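Local structure of proteinase K (Serratia sp., 2B6N) at residues G9-R12 with I13-R16; G56-F59 with I60-D63; G134-Q137 with A138-D141. The protein probably cleaves peptide bonds inside proteins as a calcium-binding, subtilisin-like serine endopeptidase, this chain being its catalytic domain. All coordinates share one frame; numbering follows the deposited sequence. Where two conformers were deposited one is given.

Interaction 1: residues G9-R12 with I13-R16. With CA (calcium ion), chain C.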
# COMPACT_ATOMS: atom_id res chain seq x y z
N GLY A 9 6.70 -4.64 10.82
CA GLY A 9 6.27 -4.88 9.44
C GLY A 9 7.43 -4.87 8.47
O GLY A 9 7.68 -5.86 7.75
N ILE A 10 8.13 -3.74 8.43
CA ILE A 10 9.29 -3.61 7.54
C ILE A 10 10.43 -4.56 7.97
O ILE A 10 11.15 -5.06 7.11
CB ILE A 10 9.76 -2.13 7.38
CG1 ILE A 10 10.32 -1.56 8.69
CG2 ILE A 10 8.62 -1.26 6.81
CD1 ILE A 10 10.79 -0.10 8.55
N ASP A 11 10.58 -4.82 9.27
CA ASP A 11 11.54 -5.85 9.76
C ASP A 11 11.28 -7.22 9.08
O ASP A 11 12.22 -7.96 8.73
CB ASP A 11 11.44 -5.97 11.30
CG ASP A 11 12.65 -6.69 11.94
OD1 ASP A 11 13.56 -7.18 11.22
OD2 ASP A 11 12.67 -6.75 13.18
N ARG A 12 10.00 -7.56 8.92
CA ARG A 12 9.62 -8.87 8.37
C ARG A 12 9.94 -9.07 6.89
O ARG A 12 10.29 -10.18 6.48
CB ARG A 12 8.12 -9.13 8.60
CG ARG A 12 7.62 -10.53 8.08
CD ARG A 12 8.09 -11.64 9.04
NE ARG A 12 7.94 -13.02 8.55
CZ ARG A 12 8.79 -13.64 7.74
NH1 ARG A 12 9.83 -13.00 7.21
NH2 ARG A 12 8.58 -14.91 7.41
N ILE A 13 9.80 -8.00 6.11
CA ILE A 13 9.80 -8.13 4.65
C ILE A 13 11.18 -8.38 4.04
O ILE A 13 11.28 -8.96 2.95
CB ILE A 13 9.05 -6.93 3.98
CG1 ILE A 13 7.60 -6.85 4.48
CG2 ILE A 13 9.06 -7.05 2.47
CD1 ILE A 13 6.80 -8.11 4.25
N ASP A 14 12.25 -8.01 4.74
CA ASP A 14 13.63 -8.20 4.23
C ASP A 14 14.31 -9.54 4.62
O ASP A 14 15.53 -9.70 4.47
CB ASP A 14 14.54 -7.00 4.57
CG ASP A 14 15.02 -7.02 6.01
OD1 ASP A 14 14.33 -7.61 6.87
OD2 ASP A 14 16.12 -6.50 6.26
N GLN A 15 13.51 -10.50 5.11
CA GLN A 15 14.02 -11.81 5.53
C GLN A 15 13.01 -12.91 5.20
O GLN A 15 11.80 -12.66 5.13
CB GLN A 15 14.35 -11.78 7.03
CG GLN A 15 13.18 -11.35 7.93
CD GLN A 15 13.57 -11.27 9.38
OE1 GLN A 15 13.98 -10.22 9.87
NE2 GLN A 15 13.45 -12.40 10.09
N ARG A 16 13.51 -14.14 5.03
CA ARG A 16 12.63 -15.28 4.67
C ARG A 16 11.91 -15.88 5.88
O ARG A 16 10.70 -16.16 5.84
CB ARG A 16 13.44 -16.40 3.99
CG ARG A 16 14.20 -15.94 2.73
CD ARG A 16 13.19 -15.52 1.66
NE ARG A 16 13.79 -15.25 0.36
CZ ARG A 16 13.11 -14.83 -0.71
NH1 ARG A 16 11.80 -14.58 -0.61
NH2 ARG A 16 13.75 -14.62 -1.86
CA CA C . 14.55 -7.98 9.18
O HOH W 1 16.57 -9.14 8.10

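Interaction 2: residues G56-F59 with I60-D63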
# COMPACT_ATOMS: atom_id res chain seq x y z
N GLY A 56 -1.76 15.97 -4.51
CA GLY A 56 -2.15 15.75 -5.90
C GLY A 56 -3.46 16.46 -6.16
O GLY A 56 -3.52 17.48 -6.87
N TYR A 57 -4.54 15.92 -5.61
CA TYR A 57 -5.85 16.56 -5.72
C TYR A 57 -6.74 16.08 -4.60
O TYR A 57 -6.58 14.95 -4.12
CB TYR A 57 -6.54 16.27 -7.08
CG TYR A 57 -7.62 17.31 -7.34
CD1 TYR A 57 -7.26 18.57 -7.80
CD2 TYR A 57 -8.97 17.06 -7.07
CE1 TYR A 57 -8.20 19.55 -8.02
CE2 TYR A 57 -9.94 18.05 -7.29
CZ TYR A 57 -9.53 19.30 -7.76
OH TYR A 57 -10.44 20.32 -7.97
N ASP A 58 -7.66 16.95 -4.19
CA ASP A 58 -8.63 16.63 -3.15
C ASP A 58 -10.03 16.55 -3.77
O ASP A 58 -10.63 17.58 -4.07
CB ASP A 58 -8.52 17.67 -2.02
CG ASP A 58 -9.50 17.42 -0.87
OD1 ASP A 58 -10.46 16.64 -1.03
OD2 ASP A 58 -9.29 18.01 0.21
N PHE A 59 -10.54 15.33 -3.96
CA PHE A 59 -11.88 15.11 -4.48
C PHE A 59 -13.00 15.20 -3.45
O PHE A 59 -14.18 15.14 -3.80
CB PHE A 59 -11.95 13.80 -5.30
CG PHE A 59 -11.14 13.87 -6.57
CD1 PHE A 59 -9.86 13.31 -6.63
CD2 PHE A 59 -11.64 14.55 -7.69
CE1 PHE A 59 -9.10 13.39 -7.80
CE2 PHE A 59 -10.90 14.65 -8.85
CZ PHE A 59 -9.62 14.07 -8.92
N ILE A 60 -12.65 15.37 -2.18
CA ILE A 60 -13.68 15.68 -1.16
C ILE A 60 -14.01 17.17 -1.21
O ILE A 60 -15.19 17.55 -1.35
CB ILE A 60 -13.21 15.27 0.25
CG1 ILE A 60 -12.93 13.76 0.28
CG2 ILE A 60 -14.26 15.67 1.32
CD1 ILE A 60 -14.16 12.86 0.06
N ASP A 61 -12.98 18.02 -1.12
CA ASP A 61 -13.16 19.49 -1.10
C ASP A 61 -13.16 20.14 -2.48
O ASP A 61 -13.50 21.32 -2.62
CB ASP A 61 -12.11 20.16 -0.22
CG ASP A 61 -12.26 19.82 1.25
OD1 ASP A 61 -13.36 19.38 1.67
OD2 ASP A 61 -11.28 20.00 1.99
N ASN A 62 -12.77 19.37 -3.49
CA ASN A 62 -12.59 19.87 -4.86
C ASN A 62 -11.55 21.00 -4.98
O ASN A 62 -11.85 22.12 -5.46
CB ASN A 62 -13.94 20.26 -5.48
CG ASN A 62 -13.84 20.48 -6.97
OD1 ASN A 62 -12.97 19.92 -7.64
ND2 ASN A 62 -14.74 21.31 -7.51
N ASP A 63 -10.34 20.71 -4.53
CA ASP A 63 -9.23 21.63 -4.69
C ASP A 63 -7.90 20.87 -4.58
O ASP A 63 -7.90 19.63 -4.48
CB ASP A 63 -9.34 22.85 -3.73
CG ASP A 63 -9.26 22.48 -2.26
OD1 ASP A 63 -8.53 21.52 -1.90
OD2 ASP A 63 -9.92 23.16 -1.44
O HOH W 2 -8.81 20.72 0.75

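Interaction 3: residues G134-Q137 with A138-D141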
# COMPACT_ATOMS: atom_id res chain seq x y z
N GLY A 134 -18.37 -2.56 -1.79
CA GLY A 134 -19.06 -3.59 -2.57
C GLY A 134 -18.56 -3.69 -4.00
O GLY A 134 -18.06 -2.71 -4.56
N ALA A 135 -18.71 -4.87 -4.61
CA ALA A 135 -18.26 -5.08 -5.99
C ALA A 135 -18.83 -4.01 -6.94
O ALA A 135 -20.02 -3.69 -6.88
CB ALA A 135 -18.62 -6.48 -6.46
N SER A 136 -17.95 -3.47 -7.78
CA SER A 136 -18.29 -2.38 -8.70
C SER A 136 -17.46 -2.52 -9.96
O SER A 136 -16.25 -2.29 -9.93
CB SER A 136 -18.02 -1.02 -8.05
OG SER A 136 -18.22 0.04 -8.98
N GLN A 137 -18.10 -2.88 -11.08
CA GLN A 137 -17.37 -2.98 -12.34
C GLN A 137 -16.82 -1.61 -12.77
O GLN A 137 -15.76 -1.53 -13.36
CB GLN A 137 -18.24 -3.58 -13.45
CG GLN A 137 -17.46 -3.88 -14.73
CD GLN A 137 -16.38 -4.91 -14.52
OE1 GLN A 137 -16.58 -5.90 -13.82
NE2 GLN A 137 -15.20 -4.67 -15.10
N ALA A 138 -17.55 -0.54 -12.45
CA ALA A 138 -17.10 0.83 -12.76
C ALA A 138 -15.76 1.13 -12.08
O ALA A 138 -14.83 1.69 -12.70
CB ALA A 138 -18.18 1.87 -12.35
N THR A 139 -15.66 0.76 -10.80
CA THR A 139 -14.42 0.94 -10.06
C THR A 139 -13.30 0.06 -10.64
O THR A 139 -12.17 0.52 -10.85
CB THR A 139 -14.59 0.63 -8.56
OG1 THR A 139 -15.61 1.48 -8.01
CG2 THR A 139 -13.26 0.88 -7.80
N ASP A 140 -13.61 -1.21 -10.88
CA ASP A 140 -12.65 -2.14 -11.48
C ASP A 140 -12.13 -1.65 -12.84
O ASP A 140 -10.93 -1.76 -13.13
CB ASP A 140 -13.28 -3.54 -11.63
CG ASP A 140 -13.79 -4.11 -10.31
OD1 ASP A 140 -13.35 -3.67 -9.22
OD2 ASP A 140 -14.62 -5.05 -10.39
N ASP A 141 -13.03 -1.13 -13.68
CA ASP A 141 -12.64 -0.61 -14.99
C ASP A 141 -11.66 0.54 -14.86
O ASP A 141 -10.71 0.64 -15.65
CB ASP A 141 -13.85 -0.10 -15.76
CG ASP A 141 -14.72 -1.22 -16.32
OD1 ASP A 141 -14.28 -2.40 -16.36
OD2 ASP A 141 -15.86 -0.88 -16.70

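Interaction 1: residues G9-R12 with I13-R16
Asp-11, Asp-14 and Gln-15 meet at a calcium ion where helix 8-13 ends. Metal bonds draw these three residues together. Asp-11 gives two ligands, its backbone O and its carboxylate OD1, each 2.4 Å from the calcium; CG lies anti to the backbone N (chi1 -163°), beside the carbonyl carbon, which brings OD1 round to the side of its own carbonyl. Asp-14 binds through OD1 alone, while OD2 is turned off to the backbone N of His-25. Gln-15 runs back over the helix end and reaches the ion with OE1 at 2.4 Å. Its amide plane stands 76° from the Asp-11 carboxylate, and NE2, bonded to the carbonyls of Asn-17 and Pro-19, holds OE1 toward the metal. The calcium keeps oxygens together that would otherwise repel, such as Asp-11 O and Asp-14 OD1, 2.8 Å apart. A water, Asp-21 and Asn-23 complete the shell.

Hydrogen bonds form a second group. The Arg-12 chain, bent at chi2, lays its guanidinium edge against the carbonyls that follow the helix: NH2 donates to Arg-16 O at 2.9 Å with a nearly straight angle of 169°. The oxygen lies in the guanidinium plane, but NH2 comes to it from above the Arg-16 carbonyl plane. NH1 makes a weak bond to Gln-15 O. NE is paired with Asp-185 in a salt bridge, which helps to fix the rotation of the group. The backbone bonds from Ile-13 N to Gly-9 O and Ile-10 O are both weak.

Apolar packing is directed outward, Ile-13 turning to Pro-202 and Leu-274. Together the helix end and following loop form part of a calcium site in a proteinase K-like subtilase.

Interaction 2: residues G56-F59 with I60-D63
Tyr-57 and Asp-58 both place CG anti to the backbone N, with chi1 of -160° and -180°, and these torsions send the phenol over Asp-63 and the carboxylate into the turn that follows. Asp-58 OD1 accepts two backbone N-H groups: Ile-60 N at 2.8 Å, nearly along the C-O axis, and Asp-61 N at 2.9 Å, from well above the carboxylate plane. Its OD2 comes 3.3 Å from Asp-61 OD2, a pair of like charges that Arg-97, salt-bridged to both, probably offsets. A water may bridge Asp-58 OD2 and Asp-63 OD1, the latter also bonded to the backbone N of Asp-65.

The Tyr-57 ring has Asp-63 O 3.4 Å above its plane, over its centre, while its OH donates to Asn-62 OD1 at 2.6 Å, from above the amide plane. On Phe-59, one ring face is covered by Tyr-57 CD2.

Asp-58 N and Asp-63 O bond at 2.7 Å, and Asp-63 N returns the bond to Asp-58 O, which also takes a weak one from Asn-62 N. Asn-62, with positive phi (60°), and Asp-63 thus both face Asp-58: a G1 beta bulge closing the turn after edge strand 53-58.

Interaction 3: residues G134-Q137 with A138-D141
Ser-136 OG and Thr-139 OG1 lie 3.1 Å apart in a hydrogen bond at the N-cap of helix 137-148, Ser-136 holding the cap position. This is the closely packed part of the contact. A chi1 of 174° turns the serine OG away from the backbone N, beside the carbonyl carbon and over the first turn, where either hydroxyl may be the donor. On the same turn Ser-136 O receives Asp-140 N at 3.0 Å, almost straight at 172°, the first i to i+4 bond of this stretch. The buried Asp-140 carboxylate crowds that carbonyl, with OD2 3.2 Å from Ser-136 O; a salt bridge to Arg-171 and a hydrogen bond from Ser-168 probably ease the clustering of acceptors. Ser-168 also accepts from Ser-136 N, while Ile-111 of helix 107-120 touches Ala-138 and Thr-139.

The outer side is looser. Gln-137 and Asp-141, both exposed and one helical turn apart, carry it alongside the routine bond from Asp-141 N to Gln-137 O. Bent at chi2, the glutamine folds along the helix surface instead of extending outward; the two side chains cross at about a right angle, their amide and carboxylate planes 57° apart. Gln-137 NE2, with its partner close to the amide plane, donates to Asp-141 OD1 at 2.8 Å from above the carboxylate plane.

In chain order, interaction 1 lies at the end of helix 8-13, interaction 2 at the end of strand 53-58, and interaction 3 at the start of helix 137-148, which connects parallel strands 125-129 and 152-156. Centres of 1 and 2 are about 35 Å apart, those of 1 and 3 about 32 Å, with interaction 1 across the chain's centre from both others; 2 and 3 are about 21 Å apart. Strand 53-58 is an outermost strand of the seven-stranded parallel sheet, whose other edge, 199-202, packs against Arg-12 and Ile-13, so interactions 1 and 2 border opposite edges. Calcium site, edge turn and helix cap are separate local features of one catalytic domain.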